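Local coordinates for putative protein (Aquifex aeolicus, PDB 1T6T) that is of unknown function but carries a Toprim domain of the RNase M5-like type, which suggests a role in metal-dependent nucleic acid chemistry, at residues Glu21-Val26 against Gly60-Val65; Val65-Asp70 against Phe91-Asn96. All blocks are in the same frame, centred on the assembly; numbering follows the deposited sequence.

Contact 1: Glu21-Val26 against Gly60-Val65; sequences EAVILV and GKWEKV
V23, W62 and V65 carry most of the surface buried here, and V23 meets W62 with its side chain and V65 with its backbone. Its chi1 of -179° sets CG1 anti to the backbone N, which leaves CG2 beside that N and anti to the carbonyl carbon. From there V23 CG2 reaches over one face of the W62 indole and lies 3.3 Å from the centroid of the five-membered ring, almost on the ring normal. This is a CH-pi contact made at close range: V23 CG2 comes within 3.2 Å of W62 CG. The two side chains cross at about a right angle, and the six-membered end of the indole runs on to E21, whose carbonyl oxygen lies at the ring edge, in plane.

Past the tryptophan the two segments come together as parallel strands. V23 N donates to K64 O at 3.2 Å, reaching the oxygen in the carbonyl plane, and V23 O receives a CA-H...O contact from V65. V23 and V65 form a parallel beta bridge and put their side chains on the same face of the sheet, where L58 of helix 51-58 touches both. V65 CG1, anti to its own backbone N, presses against L25 CG at 3.2 Å, a carbon pair tighter than usual, with the two side chains crossing at about a right angle. On the opposite face of the pair, A22 CB lies 3.7 Å from K64 CB at the root of the bent lysine chain. Where the backbones diverge, one water spans them, donating to E21 O and accepting from E63 N.

Strands 23-26 and 64-67 are the two inner strands of the parallel Toprim sheet. Aliphatic packing and an indole face act here alongside a normal parallel backbone pairing that runs on to I66, with water taking over at the polar fringe.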
ATOM      1  N   GLU B  21      18.016 -17.668  -2.550  1.00 15.57           N
ATOM      2  CA  GLU B  21      17.175 -18.863  -2.603  1.00 18.29           C
ATOM      3  C   GLU B  21      15.679 -18.552  -2.544  1.00 16.61           C
ATOM      4  O   GLU B  21      14.847 -19.413  -2.831  1.00 19.40           O
ATOM      5  CB  GLU B  21      17.521 -19.794  -1.438  1.00 21.44           C
ATOM      6  CG  GLU B  21      19.001 -20.101  -1.285  1.00 30.87           C
ATOM      7  CD  GLU B  21      19.568 -20.868  -2.462  1.00 36.62           C
ATOM      8  OE1 GLU B  21      19.026 -21.948  -2.788  1.00 39.55           O
ATOM      9  OE2 GLU B  21      20.560 -20.393  -3.057  1.00 40.83           O
ATOM     10  N   ALA B  22      15.337 -17.330  -2.157  1.00 14.88           N
ATOM     11  CA  ALA B  22      13.937 -16.934  -2.050  1.00 14.35           C
ATOM     12  C   ALA B  22      13.757 -15.460  -2.391  1.00 13.40           C
ATOM     13  O   ALA B  22      14.667 -14.658  -2.196  1.00 14.60           O
ATOM     14  CB  ALA B  22      13.429 -17.204  -0.639  1.00 14.74           C
ATOM     15  N   VAL B  23      12.578 -15.114  -2.897  1.00 12.59           N
ATOM     16  CA  VAL B  23      12.275 -13.736  -3.254  1.00 13.24           C
ATOM     17  C   VAL B  23      11.700 -13.012  -2.045  1.00 12.41           C
ATOM     18  O   VAL B  23      10.933 -13.579  -1.269  1.00 13.74           O
ATOM     19  CB  VAL B  23      11.241 -13.656  -4.402  1.00 15.37           C
ATOM     20  CG1 VAL B  23      10.977 -12.200  -4.763  1.00 14.64           C
ATOM     21  CG2 VAL B  23      11.753 -14.397  -5.614  1.00 17.03           C
ATOM     22  N   ILE B  24      12.085 -11.754  -1.890  1.00 10.32           N
ATOM     23  CA  ILE B  24      11.607 -10.935  -0.787  1.00 10.04           C
ATOM     24  C   ILE B  24      10.472 -10.056  -1.293  1.00 10.56           C
ATOM     25  O   ILE B  24      10.576  -9.458  -2.368  1.00 10.74           O
ATOM     26  CB  ILE B  24      12.736 -10.022  -0.255  1.00  9.41           C
ATOM     27  CG1 ILE B  24      13.846 -10.883   0.354  1.00 11.03           C
ATOM     28  CG2 ILE B  24      12.167  -9.016   0.751  1.00 12.78           C
ATOM     29  CD1 ILE B  24      15.135 -10.131   0.633  1.00 12.99           C
ATOM     30  N   LEU B  25       9.395  -9.980  -0.519  1.00 10.83           N
ATOM     31  CA  LEU B  25       8.255  -9.146  -0.886  1.00 11.40           C
ATOM     32  C   LEU B  25       8.115  -7.997   0.103  1.00 10.41           C
ATOM     33  O   LEU B  25       8.098  -8.208   1.319  1.00 11.42           O
ATOM     34  CB  LEU B  25       6.955  -9.958  -0.888  1.00 13.32           C
ATOM     35  CG  LEU B  25       6.845 -11.174  -1.808  1.00 18.15           C
ATOM     36  CD1 LEU B  25       5.399 -11.669  -1.798  1.00 21.46           C
ATOM     37  CD2 LEU B  25       7.261 -10.811  -3.224  1.00 21.48           C
ATOM     38  N   VAL B  26       8.034  -6.780  -0.424  1.00  9.82           N
ATOM     39  CA  VAL B  26       7.865  -5.595   0.405  1.00  9.60           C
ATOM     40  C   VAL B  26       6.714  -4.799  -0.176  1.00 10.33           C
ATOM     41  O   VAL B  26       6.227  -5.095  -1.265  1.00 11.00           O
ATOM     42  CB  VAL B  26       9.146  -4.702   0.452  1.00 10.21           C
ATOM     43  CG1 VAL B  26      10.307  -5.483   1.062  1.00 10.27           C
ATOM     44  CG2 VAL B  26       9.499  -4.197  -0.944  1.00  9.60           C
ATOM     45  N   GLY B  60       6.812 -21.025 -11.249  1.00 20.94           N
ATOM     46  CA  GLY B  60       7.836 -21.769 -11.961  1.00 24.25           C
ATOM     47  C   GLY B  60       9.247 -21.221 -11.862  1.00 24.87           C
ATOM     48  O   GLY B  60      10.164 -21.751 -12.492  1.00 26.45           O
ATOM     49  N   LYS B  61       9.434 -20.166 -11.079  1.00 23.79           N
ATOM     50  CA  LYS B  61      10.757 -19.569 -10.930  1.00 22.67           C
ATOM     51  C   LYS B  61      11.265 -19.641  -9.498  1.00 21.58           C
ATOM     52  O   LYS B  61      12.434 -19.943  -9.257  1.00 20.33           O
ATOM     53  CB  LYS B  61      10.737 -18.113 -11.395  1.00 23.31           C
ATOM     54  CG  LYS B  61      10.425 -17.946 -12.868  1.00 25.94           C
ATOM     55  CD  LYS B  61      10.500 -16.486 -13.280  1.00 29.15           C
ATOM     56  CE  LYS B  61      10.256 -16.321 -14.768  1.00 31.54           C
ATOM     57  NZ  LYS B  61      10.413 -14.896 -15.176  1.00 34.85           N
ATOM     58  N   TRP B  62      10.385 -19.346  -8.548  1.00 19.39           N
ATOM     59  CA  TRP B  62      10.752 -19.389  -7.144  1.00 18.42           C
ATOM     60  C   TRP B  62       9.724 -20.191  -6.364  1.00 20.63           C
ATOM     61  O   TRP B  62       8.526 -20.102  -6.630  1.00 22.27           O
ATOM     62  CB  TRP B  62      10.858 -17.966  -6.590  1.00 17.82           C
ATOM     63  CG  TRP B  62      11.867 -17.141  -7.331  1.00 17.12           C
ATOM     64  CD1 TRP B  62      11.658 -16.404  -8.461  1.00 17.26           C
ATOM     65  CD2 TRP B  62      13.259 -17.018  -7.022  1.00 14.64           C
ATOM     66  NE1 TRP B  62      12.836 -15.828  -8.876  1.00 16.89           N
ATOM     67  CE2 TRP B  62      13.835 -16.189  -8.010  1.00 16.92           C
ATOM     68  CE3 TRP B  62      14.077 -17.529  -6.006  1.00 15.41           C
ATOM     69  CZ2 TRP B  62      15.195 -15.858  -8.013  1.00 16.00           C
ATOM     70  CZ3 TRP B  62      15.431 -17.200  -6.009  1.00 16.33           C
ATOM     71  CH2 TRP B  62      15.974 -16.371  -7.007  1.00 15.56           C
ATOM     72  N   GLU B  63      10.192 -20.987  -5.411  1.00 18.91           N
ATOM     73  CA  GLU B  63       9.291 -21.798  -4.604  1.00 21.72           C
ATOM     74  C   GLU B  63       9.070 -21.182  -3.233  1.00 19.08           C
ATOM     75  O   GLU B  63       8.078 -21.472  -2.569  1.00 19.50           O
ATOM     76  CB  GLU B  63       9.867 -23.204  -4.425  1.00 25.79           C
ATOM     77  CG  GLU B  63      10.107 -23.954  -5.718  1.00 34.39           C
ATOM     78  CD  GLU B  63      10.875 -25.245  -5.499  1.00 40.57           C
ATOM     79  OE1 GLU B  63      11.055 -26.007  -6.474  1.00 44.00           O
ATOM     80  OE2 GLU B  63      11.304 -25.495  -4.351  1.00 43.51           O
ATOM     81  N   LYS B  64       9.995 -20.328  -2.814  1.00 18.36           N
ATOM     82  CA  LYS B  64       9.920 -19.710  -1.500  1.00 18.63           C
ATOM     83  C   LYS B  64       9.876 -18.189  -1.560  1.00 17.73           C
ATOM     84  O   LYS B  64      10.536 -17.564  -2.394  1.00 15.91           O
ATOM     85  CB  LYS B  64      11.117 -20.155  -0.660  1.00 21.67           C
ATOM     86  CG  LYS B  64      10.968 -19.908   0.830  1.00 28.68           C
ATOM     87  CD  LYS B  64      12.244 -20.259   1.597  1.00 32.96           C
ATOM     88  CE  LYS B  64      12.704 -21.690   1.345  1.00 36.82           C
ATOM     89  NZ  LYS B  64      13.223 -21.901  -0.042  1.00 39.46           N
ATOM     90  N   VAL B  65       9.089 -17.604  -0.665  1.00 14.77           N
ATOM     91  CA  VAL B  65       8.946 -16.162  -0.594  1.00 15.69           C
ATOM     92  C   VAL B  65       9.137 -15.658   0.832  1.00 15.65           C
ATOM     93  O   VAL B  65       8.543 -16.179   1.775  1.00 16.16           O
ATOM     94  CB  VAL B  65       7.551 -15.711  -1.076  1.00 16.67           C
ATOM     95  CG1 VAL B  65       7.409 -14.211  -0.906  1.00 17.25           C
ATOM     96  CG2 VAL B  65       7.345 -16.102  -2.528  1.00 18.43           C
TER
HETATM   97  O   HOH W   1      12.691 -20.571  -3.985  1.00 19.64           O

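Contact 2: Val65-Asp70 against Phe91-Asn96; sequences VILLFD and FLVDEN
L67 and V93 cross obliquely on one face of the sheet. L67 has CG anti to its carbonyl carbon (chi1 -60°), V93 has CG1 anti to its backbone N, and the two tips meet tightly, L67 CD1 lying 3.4 Å from V93 CG1. On the other face I66 and D94 lie side by side and point the same way, with I66 CG1 4.0 Å from D94 CB. Near the start of the pairing V65 CG2 comes obliquely to the F91 ring, 4.4 Å from CD1.

Strands 64-67 and 92-94 run parallel as the two strands of a beta-alpha-beta unit, joined through helix 73-88, with 92-94 at the edge of the sheet within this chain. Three backbone bonds hold them: V65 N to L92 O, D94 N to V65 O (2.8 Å, nearly straight at 171°) and L67 N to D94 O. The last oxygen also accepts from a water that donates to L67 O as well.

D94 CG is anti to the backbone N (chi1 -174°), and OD1 takes a capping bond of 2.8 Å from N96 N, where helix 96-101 begins. An alanine here would lose that carboxylate acceptor and would probably loosen the turn into the helix. Next along, the E95 carboxylate turns to helix 73-88, bonding N79 and forming a salt bridge with K83.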
ATOM      1  N   VAL B  65       9.089 -17.604  -0.665  1.00 14.77           N
ATOM      2  CA  VAL B  65       8.946 -16.162  -0.594  1.00 15.69           C
ATOM      3  C   VAL B  65       9.137 -15.658   0.832  1.00 15.65           C
ATOM      4  O   VAL B  65       8.543 -16.179   1.775  1.00 16.16           O
ATOM      5  CB  VAL B  65       7.551 -15.711  -1.076  1.00 16.67           C
ATOM      6  CG1 VAL B  65       7.409 -14.211  -0.906  1.00 17.25           C
ATOM      7  CG2 VAL B  65       7.345 -16.102  -2.528  1.00 18.43           C
ATOM      8  N   ILE B  66       9.977 -14.641   0.982  1.00 12.34           N
ATOM      9  CA  ILE B  66      10.219 -14.040   2.283  1.00 11.63           C
ATOM     10  C   ILE B  66       9.324 -12.803   2.392  1.00 12.06           C
ATOM     11  O   ILE B  66       9.458 -11.866   1.606  1.00 11.00           O
ATOM     12  CB  ILE B  66      11.695 -13.618   2.426  1.00 12.93           C
ATOM     13  CG1 ILE B  66      12.596 -14.861   2.400  1.00 11.37           C
ATOM     14  CG2 ILE B  66      11.885 -12.830   3.714  1.00 12.48           C
ATOM     15  CD1 ILE B  66      14.076 -14.544   2.297  1.00 14.43           C
ATOM     16  N   LEU B  67       8.400 -12.806   3.347  1.00 12.21           N
ATOM     17  CA  LEU B  67       7.505 -11.664   3.526  1.00 12.74           C
ATOM     18  C   LEU B  67       8.162 -10.628   4.426  1.00 13.66           C
ATOM     19  O   LEU B  67       8.571 -10.940   5.546  1.00 14.90           O
ATOM     20  CB  LEU B  67       6.177 -12.112   4.145  1.00 14.08           C
ATOM     21  CG  LEU B  67       5.365 -13.129   3.344  1.00 15.63           C
ATOM     22  CD1 LEU B  67       4.046 -13.383   4.051  1.00 17.47           C
ATOM     23  CD2 LEU B  67       5.125 -12.608   1.927  1.00 16.49           C
ATOM     24  N   LEU B  68       8.284  -9.403   3.929  1.00 13.32           N
ATOM     25  CA  LEU B  68       8.899  -8.331   4.705  1.00 14.13           C
ATOM     26  C   LEU B  68       8.082  -7.055   4.698  1.00 14.94           C
ATOM     27  O   LEU B  68       8.565  -6.009   4.277  1.00 16.63           O
ATOM     28  CB  LEU B  68      10.299  -8.000   4.188  1.00 16.31           C
ATOM     29  CG  LEU B  68      11.520  -8.632   4.853  1.00 23.21           C
ATOM     30  CD1 LEU B  68      12.755  -7.855   4.413  1.00 22.03           C
ATOM     31  CD2 LEU B  68      11.386  -8.591   6.375  1.00 21.24           C
ATOM     32  N   PHE B  69       6.844  -7.138   5.163  1.00 15.58           N
ATOM     33  CA  PHE B  69       5.994  -5.960   5.223  1.00 16.32           C
ATOM     34  C   PHE B  69       6.204  -5.279   6.567  1.00 16.73           C
ATOM     35  O   PHE B  69       6.652  -5.911   7.527  1.00 15.61           O
ATOM     36  CB  PHE B  69       4.540  -6.374   5.030  1.00 16.18           C
ATOM     37  CG  PHE B  69       4.279  -6.968   3.686  1.00 16.34           C
ATOM     38  CD1 PHE B  69       4.291  -6.167   2.548  1.00 15.73           C
ATOM     39  CD2 PHE B  69       4.086  -8.337   3.542  1.00 15.76           C
ATOM     40  CE1 PHE B  69       4.121  -6.724   1.285  1.00 18.05           C
ATOM     41  CE2 PHE B  69       3.914  -8.902   2.281  1.00 17.52           C
ATOM     42  CZ  PHE B  69       3.932  -8.096   1.152  1.00 16.92           C
ATOM     43  N   ASP B  70       5.902  -3.987   6.633  1.00 16.01           N
ATOM     44  CA  ASP B  70       6.084  -3.240   7.869  1.00 17.10           C
ATOM     45  C   ASP B  70       5.320  -3.868   9.024  1.00 16.91           C
ATOM     46  O   ASP B  70       4.372  -4.621   8.818  1.00 17.19           O
ATOM     47  CB  ASP B  70       5.660  -1.783   7.680  1.00 18.72           C
ATOM     48  CG  ASP B  70       6.487  -1.074   6.619  1.00 20.84           C
ATOM     49  OD1 ASP B  70       7.618  -1.527   6.343  1.00 23.57           O
ATOM     50  OD2 ASP B  70       6.012  -0.061   6.069  1.00 28.81           O
ATOM     51  N   PHE B  91       3.191 -21.802  -2.763  1.00 15.91           N
ATOM     52  CA  PHE B  91       4.489 -21.250  -2.379  1.00 14.53           C
ATOM     53  C   PHE B  91       4.786 -21.476  -0.906  1.00 15.70           C
ATOM     54  O   PHE B  91       3.873 -21.574  -0.087  1.00 16.10           O
ATOM     55  CB  PHE B  91       4.528 -19.741  -2.649  1.00 13.79           C
ATOM     56  CG  PHE B  91       4.457 -19.385  -4.101  1.00 12.97           C
ATOM     57  CD1 PHE B  91       5.602 -19.418  -4.894  1.00 14.12           C
ATOM     58  CD2 PHE B  91       3.246 -19.035  -4.683  1.00 13.77           C
ATOM     59  CE1 PHE B  91       5.541 -19.108  -6.246  1.00 14.39           C
ATOM     60  CE2 PHE B  91       3.171 -18.721  -6.040  1.00 14.47           C
ATOM     61  CZ  PHE B  91       4.321 -18.758  -6.822  1.00 17.06           C
ATOM     62  N   LEU B  92       6.073 -21.568  -0.578  1.00 15.86           N
ATOM     63  CA  LEU B  92       6.504 -21.716   0.806  1.00 17.65           C
ATOM     64  C   LEU B  92       6.702 -20.280   1.292  1.00 18.21           C
ATOM     65  O   LEU B  92       7.414 -19.501   0.660  1.00 19.78           O
ATOM     66  CB  LEU B  92       7.823 -22.487   0.880  1.00 18.82           C
ATOM     67  CG  LEU B  92       7.726 -23.948   0.436  1.00 22.05           C
ATOM     68  CD1 LEU B  92       9.107 -24.588   0.426  1.00 24.69           C
ATOM     69  CD2 LEU B  92       6.791 -24.693   1.376  1.00 23.41           C
ATOM     70  N   VAL B  93       6.058 -19.931   2.398  1.00 16.24           N
ATOM     71  CA  VAL B  93       6.142 -18.581   2.943  1.00 17.75           C
ATOM     72  C   VAL B  93       7.058 -18.504   4.162  1.00 18.84           C
ATOM     73  O   VAL B  93       6.876 -19.231   5.137  1.00 18.35           O
ATOM     74  CB  VAL B  93       4.727 -18.074   3.327  1.00 18.63           C
ATOM     75  CG1 VAL B  93       4.809 -16.695   3.958  1.00 20.33           C
ATOM     76  CG2 VAL B  93       3.845 -18.041   2.087  1.00 18.23           C
ATOM     77  N   ASP B  94       8.046 -17.617   4.098  1.00 18.60           N
ATOM     78  CA  ASP B  94       8.996 -17.438   5.191  1.00 18.14           C
ATOM     79  C   ASP B  94       8.696 -16.144   5.945  1.00 17.79           C
ATOM     80  O   ASP B  94       8.798 -15.055   5.385  1.00 18.11           O
ATOM     81  CB  ASP B  94      10.423 -17.381   4.636  1.00 20.68           C
ATOM     82  CG  ASP B  94      11.477 -17.349   5.725  1.00 24.96           C
ATOM     83  OD1 ASP B  94      11.135 -17.071   6.893  1.00 25.53           O
ATOM     84  OD2 ASP B  94      12.660 -17.594   5.407  1.00 28.65           O
ATOM     85  N   GLU B  95       8.320 -16.270   7.215  1.00 16.16           N
ATOM     86  CA  GLU B  95       8.022 -15.106   8.049  1.00 16.26           C
ATOM     87  C   GLU B  95       9.085 -14.927   9.127  1.00 14.88           C
ATOM     88  O   GLU B  95       9.007 -14.002   9.932  1.00 15.58           O
ATOM     89  CB  GLU B  95       6.659 -15.264   8.732  1.00 17.07           C
ATOM     90  CG  GLU B  95       5.463 -15.118   7.818  1.00 17.42           C
ATOM     91  CD  GLU B  95       4.158 -15.176   8.586  1.00 21.95           C
ATOM     92  OE1 GLU B  95       3.757 -16.282   9.012  1.00 22.27           O
ATOM     93  OE2 GLU B  95       3.540 -14.108   8.779  1.00 21.75           O
ATOM     94  N   ASN B  96      10.074 -15.813   9.144  1.00 16.08           N
ATOM     95  CA  ASN B  96      11.124 -15.741  10.153  1.00 17.56           C
ATOM     96  C   ASN B  96      11.869 -14.415  10.213  1.00 15.98           C
ATOM     97  O   ASN B  96      12.163 -13.923  11.295  1.00 16.72           O
ATOM     98  CB  ASN B  96      12.133 -16.876   9.965  1.00 21.43           C
ATOM     99  CG  ASN B  96      11.510 -18.245  10.153  1.00 25.11           C
ATOM    100  OD1 ASN B  96      10.690 -18.448  11.045  1.00 27.28           O
ATOM    101  ND2 ASN B  96      11.906 -19.195   9.317  1.00 27.42           N
TER
HETATM  102  O   HOH W   2      10.042 -12.925   6.686  1.00 13.77           O

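From the N terminus the chain passes helix 8-18 and enters strand 23-26. It then makes helix 29-36, the outer strand 43-45 and helix 51-58 before returning at 60-65, where contact 1 closes the first loop. Strand 64-67 leads on through helix 73-88 to strand 92-94, and contact 2 closes the second. The two loops neither nest nor cross; they follow in series and share V65. Strand 64-67 is thus paired on both edges: V23 O probably accepts from I66 N on one side, and on the other, just before the strand, E63 O probably accepts from L92 N. Together the contacts join three of the four neighbouring strands of the sheet.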